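Local coordinates for protein beta-glucosidase (Chaetomella raphigera, PDB 6JXG) that probably hydrolyses terminal, non-reducing beta-D-glucosyl residues to release beta-D-glucose, as a secreted family 3 glycoside hydrolase of cellulose degradation, at residues A[346-351]-A[405-410]; A[351-356]-A[427-432]. One frame throughout, in Å; residues are numbered along the deposited sequence.

Interaction 1: A[346-351]-A[405-410]. With MAN (alpha-D-mannopyranose), chain E.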
loop_
_atom_site.group_PDB
_atom_site.type_symbol
_atom_site.label_atom_id
_atom_site.label_comp_id
_atom_site.label_asym_id
_atom_site.label_seq_id
_atom_site.Cartn_x
_atom_site.Cartn_y
_atom_site.Cartn_z
ATOM N N LEU A 346 11.022 18.967 20.669
ATOM C CA LEU A 346 11.198 20.381 20.995
ATOM C C LEU A 346 10.769 20.677 22.422
ATOM O O LEU A 346 9.872 20.042 22.959
ATOM C CB LEU A 346 10.340 21.242 20.087
ATOM C CG LEU A 346 10.544 21.205 18.560
ATOM C CD1 LEU A 346 9.458 21.983 17.849
ATOM C CD2 LEU A 346 11.902 21.758 18.214
ATOM N N LYS A 347 11.377 21.671 23.029
ATOM C CA LYS A 347 11.118 21.931 24.438
ATOM C C LYS A 347 11.309 23.419 24.731
ATOM O O LYS A 347 12.362 23.845 25.204
ATOM C CB LYS A 347 12.094 21.074 25.257
ATOM C CG LYS A 347 13.547 21.347 24.911
ATOM C CD LYS A 347 14.425 20.138 24.493
ATOM C CE LYS A 347 15.265 20.567 23.282
ATOM N NZ LYS A 347 16.591 19.967 22.930
ATOM N N LYS A 348 10.312 24.210 24.403
ATOM C CA LYS A 348 10.320 25.640 24.750
ATOM C C LYS A 348 11.416 26.441 24.127
ATOM O O LYS A 348 12.019 27.290 24.787
ATOM C CB LYS A 348 10.344 25.861 26.278
ATOM C CG LYS A 348 9.208 25.151 26.982
ATOM C CD LYS A 348 9.070 25.616 28.423
ATOM C CE LYS A 348 7.881 24.931 29.070
ATOM N NZ LYS A 348 8.229 24.519 30.452
ATOM N N PRO A 349 11.659 26.228 22.828
ATOM C CA PRO A 349 12.683 27.098 22.199
ATOM C C PRO A 349 12.239 28.572 22.189
ATOM O O PRO A 349 11.061 28.824 22.251
ATOM C CB PRO A 349 12.803 26.544 20.788
ATOM C CG PRO A 349 11.526 25.820 20.545
ATOM C CD PRO A 349 10.975 25.356 21.863
ATOM N N ALA A 350 13.188 29.509 22.193
ATOM C CA ALA A 350 12.871 30.944 22.288
ATOM C C ALA A 350 12.321 31.379 20.936
ATOM O O ALA A 350 11.467 32.240 20.850
ATOM C CB ALA A 350 14.141 31.747 22.598
ATOM N N SER A 351 12.836 30.763 19.871
ATOM C CA SER A 351 12.442 31.139 18.521
ATOM C C SER A 351 12.639 29.956 17.580
ATOM O O SER A 351 13.515 29.118 17.839
ATOM C CB SER A 351 13.296 32.303 18.068
ATOM O OG SER A 351 14.630 31.924 18.116
ATOM N N GLN A 405 2.955 29.224 20.091
ATOM C CA GLN A 405 2.381 30.416 20.797
ATOM C C GLN A 405 2.208 30.133 22.283
ATOM O O GLN A 405 2.710 30.905 23.092
ATOM C CB GLN A 405 1.078 30.912 20.175
ATOM C CG GLN A 405 1.368 31.659 18.880
ATOM C CD GLN A 405 0.126 32.009 18.076
ATOM O OE1 GLN A 405 -0.993 31.603 18.396
ATOM N NE2 GLN A 405 0.326 32.754 17.018
ATOM N N ALA A 406 1.600 28.998 22.633
ATOM C CA ALA A 406 1.455 28.598 24.046
ATOM C C ALA A 406 2.782 28.569 24.806
ATOM O O ALA A 406 2.795 28.769 26.008
ATOM C CB ALA A 406 0.766 27.246 24.196
ATOM N N GLN A 407 3.886 28.260 24.146
ATOM C CA GLN A 407 5.211 28.282 24.807
ATOM C C GLN A 407 5.951 29.616 24.641
ATOM O O GLN A 407 7.087 29.739 25.009
ATOM C CB GLN A 407 6.061 27.160 24.270
ATOM C CG GLN A 407 5.378 25.838 24.456
ATOM C CD GLN A 407 6.238 24.705 24.024
ATOM O OE1 GLN A 407 7.297 24.895 23.461
ATOM N NE2 GLN A 407 5.788 23.509 24.303
ATOM N N GLY A 408 5.294 30.601 24.072
ATOM C CA GLY A 408 5.926 31.893 23.806
ATOM C C GLY A 408 7.122 31.824 22.874
ATOM O O GLY A 408 7.981 32.705 22.891
ATOM N N THR A 409 7.207 30.810 22.024
ATOM C CA THR A 409 8.290 30.849 21.050
ATOM C C THR A 409 7.911 31.753 19.892
ATOM O O THR A 409 6.800 31.775 19.456
ATOM C CB THR A 409 8.853 29.472 20.572
ATOM O OG1 THR A 409 8.794 29.291 19.142
ATOM C CG2 THR A 409 8.331 28.377 21.309
ATOM N N LYS A 410 8.884 32.480 19.391
ATOM C CA LYS A 410 8.679 33.378 18.304
ATOM C C LYS A 410 8.868 32.585 17.005
ATOM O O LYS A 410 9.809 31.780 16.911
ATOM C CB LYS A 410 9.726 34.487 18.419
ATOM C CG LYS A 410 9.462 35.727 17.587
ATOM C CD LYS A 410 10.316 35.733 16.325
ATOM C CE LYS A 410 9.954 36.871 15.388
ATOM N NZ LYS A 410 8.494 36.916 15.054
HETATM C C1 MAN E . 15.835 25.095 18.917
HETATM C C2 MAN E . 17.084 25.379 19.767
HETATM C C3 MAN E . 18.058 24.207 19.926
HETATM C C4 MAN E . 17.307 22.913 20.211
HETATM C C5 MAN E . 16.348 22.759 19.063
HETATM C C6 MAN E . 15.680 21.405 19.066
HETATM O O2 MAN E . 16.579 25.665 21.024
HETATM O O3 MAN E . 18.871 24.539 21.019
HETATM O O4 MAN E . 18.172 21.769 20.322
HETATM O O5 MAN E . 15.377 23.786 19.104
HETATM O O6 MAN E . 14.854 21.258 20.208
#
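The flat group here is the Q407 amide, which touches with one corner: OE1 reaches P349 CD at 4.0 Å and the start of K348. P349 is a puckered ring that meets its neighbours through single atoms. Its CB meets MAN C1 at 3.8 Å, and its CD lies 4.1 Å from T409 CG2. The contact belongs to the alpha/beta C-terminal domain of family 3 glycoside hydrolases. It lies at the start of a parallel strand pair, where the loop ahead of strand 351-355 meets the turn between helix 396-406 and strand 410-414.

Q407 directs its side chain to the loop with CG anti to the carbonyl carbon and the chain extended beyond it (chi2 -176°). OE1 then accepts a weak, bent hydrogen bond from K348 N at 3.2 Å. The Q407 side chain crosses that of K348 at about a right angle. The lysine tail leads away from the contact. G408 ends the helix in a Schellman motif, with positive phi and a hydrogen bond from its N to Q405 O. This turn brings the chain alongside 349-351. K410 pairs with S351 in a parallel bridge, and their CB atoms, 4.2 Å apart, share one face of the sheet.

L346 and K347 also touch the mannose, which is carried by T431. L346 CD2 and K347 CE both approach MAN O6, the latter at 3.2 Å. K347 NZ is hydrogen-bonded to K342 O. T409 faces inward and also packs on L352. The firmest link is between backbones: K410 N donates to A350 O at 3.0 Å, almost straight at 171°, from above the carbonyl plane.

Interaction 2: A[351-356]-A[427-432]. With MAN (alpha-D-mannopyranose), chain E.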
loop_
_atom_site.group_PDB
_atom_site.type_symbol
_atom_site.label_atom_id
_atom_site.label_comp_id
_atom_site.label_asym_id
_atom_site.label_seq_id
_atom_site.Cartn_x
_atom_site.Cartn_y
_atom_site.Cartn_z
ATOM N N SER A 351 12.836 30.763 19.871
ATOM C CA SER A 351 12.442 31.139 18.521
ATOM C C SER A 351 12.639 29.956 17.580
ATOM O O SER A 351 13.515 29.118 17.839
ATOM C CB SER A 351 13.296 32.303 18.068
ATOM O OG SER A 351 14.630 31.924 18.116
ATOM N N LEU A 352 11.852 29.926 16.494
ATOM C CA LEU A 352 11.823 28.801 15.556
ATOM C C LEU A 352 11.565 29.332 14.173
ATOM O O LEU A 352 10.593 30.024 13.984
ATOM C CB LEU A 352 10.650 27.929 15.971
ATOM C CG LEU A 352 10.665 26.426 16.026
ATOM C CD1 LEU A 352 11.967 25.774 16.464
ATOM C CD2 LEU A 352 9.509 26.013 16.941
ATOM N N ALA A 353 12.467 29.112 13.242
ATOM C CA ALA A 353 12.219 29.440 11.849
ATOM C C ALA A 353 11.474 28.268 11.168
ATOM O O ALA A 353 11.778 27.080 11.462
ATOM C CB ALA A 353 13.559 29.735 11.123
ATOM N N ILE A 354 10.518 28.597 10.296
ATOM C CA ILE A 354 9.660 27.580 9.593
ATOM C C ILE A 354 9.857 27.818 8.098
ATOM O O ILE A 354 9.507 28.909 7.576
ATOM C CB ILE A 354 8.193 27.644 10.066
ATOM C CG1 ILE A 354 8.113 27.443 11.582
ATOM C CG2 ILE A 354 7.275 26.683 9.285
ATOM C CD1 ILE A 354 8.413 26.071 12.153
ATOM N N ILE A 355 10.521 26.856 7.429
ATOM C CA ILE A 355 11.058 27.084 6.101
ATOM C C ILE A 355 10.572 26.029 5.101
ATOM O O ILE A 355 10.668 24.854 5.355
ATOM C CB ILE A 355 12.623 27.115 6.140
ATOM C CG1 ILE A 355 13.090 28.176 7.114
ATOM C CG2 ILE A 355 13.235 27.306 4.758
ATOM C CD1 ILE A 355 14.478 27.942 7.635
ATOM N N GLY A 356 10.152 26.471 3.923
ATOM C CA GLY A 356 9.720 25.581 2.877
ATOM C C GLY A 356 8.261 25.691 2.626
ATOM O O GLY A 356 7.498 25.805 3.553
ATOM N N ALA A 427 18.913 32.372 10.220
ATOM C CA ALA A 427 19.883 33.174 10.990
ATOM C C ALA A 427 19.176 33.903 12.087
ATOM O O ALA A 427 19.789 34.279 13.089
ATOM C CB ALA A 427 20.558 34.131 10.070
ATOM N N ALA A 428 17.854 34.045 11.955
ATOM C CA ALA A 428 17.139 34.868 12.868
ATOM C C ALA A 428 16.453 34.058 13.924
ATOM O O ALA A 428 15.693 34.628 14.669
ATOM C CB ALA A 428 16.135 35.786 12.123
ATOM N N ALA A 429 16.715 32.747 14.027
ATOM C CA ALA A 429 16.078 31.944 15.066
ATOM C C ALA A 429 17.084 30.984 15.710
ATOM O O ALA A 429 18.039 30.618 15.080
ATOM C CB ALA A 429 14.939 31.117 14.452
ATOM N N GLU A 430 16.792 30.515 16.917
ATOM C CA GLU A 430 17.632 29.569 17.638
ATOM C C GLU A 430 17.681 28.199 16.918
ATOM O O GLU A 430 18.671 27.480 16.921
ATOM C CB GLU A 430 17.028 29.305 18.991
ATOM C CG GLU A 430 17.066 30.402 20.018
ATOM C CD GLU A 430 17.045 29.800 21.418
ATOM O OE1 GLU A 430 16.508 28.658 21.617
ATOM O OE2 GLU A 430 17.617 30.459 22.308
ATOM N N THR A 431 16.594 27.880 16.251
ATOM C CA THR A 431 16.412 26.534 15.661
ATOM C C THR A 431 15.575 26.742 14.442
ATOM O O THR A 431 14.649 27.551 14.474
ATOM C CB THR A 431 15.676 25.625 16.666
ATOM O OG1 THR A 431 16.572 25.342 17.735
ATOM C CG2 THR A 431 15.310 24.210 16.039
ATOM N N ALA A 432 15.873 25.985 13.398
ATOM C CA ALA A 432 15.166 26.045 12.097
ATOM C C ALA A 432 14.624 24.694 11.705
ATOM O O ALA A 432 15.380 23.721 11.707
ATOM C CB ALA A 432 16.132 26.469 11.014
HETATM C C1 MAN E . 15.835 25.095 18.917
HETATM C C2 MAN E . 17.084 25.379 19.767
HETATM C C3 MAN E . 18.058 24.207 19.926
HETATM C C4 MAN E . 17.307 22.913 20.211
HETATM C C5 MAN E . 16.348 22.759 19.063
HETATM C C6 MAN E . 15.680 21.405 19.066
HETATM O O2 MAN E . 16.579 25.665 21.024
HETATM O O3 MAN E . 18.871 24.539 21.019
HETATM O O4 MAN E . 18.172 21.769 20.322
HETATM O O5 MAN E . 15.377 23.786 19.104
HETATM O O6 MAN E . 14.854 21.258 20.208
#
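L352 and T431 lie side by side and point the same way from one face of a parallel strand pair in a mixed sheet, while A353 and A432 share the other face. Strands 351-355 and 431-438 are neighbours in the core sheet of the alpha/beta C-terminal domain. On the first face L352 CD1 rests against T431 CG2 at 3.7 Å. The L352 chi1 of -138° lies between staggered positions. The second face carries small side chains in contact, A353 CB against A432 CB. The methyl of A429, from the loop before the strand, meets A353 with CB to CB at 3.9 Å. I355 reaches back with CD1 to A432 CB, with CG1 anti to its carbonyl carbon. Helix 463-471 covers this face through L466 and V470.

Between the two segments the backbone hydrogen bond is A353 N to T431 O at 3.0 Å, in the carbonyl plane. A353 also bonds to I433 further along. L352 CA adds a CA-H...O contact to T431 O, so that oxygen is approached by two neighbouring residues. At the strand entrance a side chain takes over. S351 OG, set between its own N and carbonyl carbon (chi1 59°), accepts E430 N at 2.8 Å, with 162° at the hydrogen. S351 OG also lies 3.4 Å from E430 CG. S351 O is buried here without a polar partner.

T431 is the O-mannosylated residue. Its OG1, anti to the carbonyl carbon, is bonded to MAN C1. Its CG2, anti to the backbone N, touches both the sugar and L352. E430 extends beyond CG and meets the sugar with OE1. The same OE1 takes a weak hydrogen bond from A350 N and one from MAN O2, with E430 OE1 to MAN O2 at 3.1 Å.

In the fold
From the N terminus, the loop 346-351 runs into strand 351-355, with S351 shared by both interactions. The chain then passes through helix 396-406. Interaction 1 closes that excursion at 405-410, as strand 410-414 begins beside strand 351-355. Helix 419-427 follows, and interaction 2 closes the longer path where strand 431-438 enters on the other flank. The segments alternate along the chain, so the two closures cross. Strand 351-355 is thus held between edge strand 410-414 and strand 431-438. The probable K410 O to L352 N hydrogen bond extends the pairing of interaction 1 onto a residue that interaction 2 uses. Both contacts also border the mannose on T431.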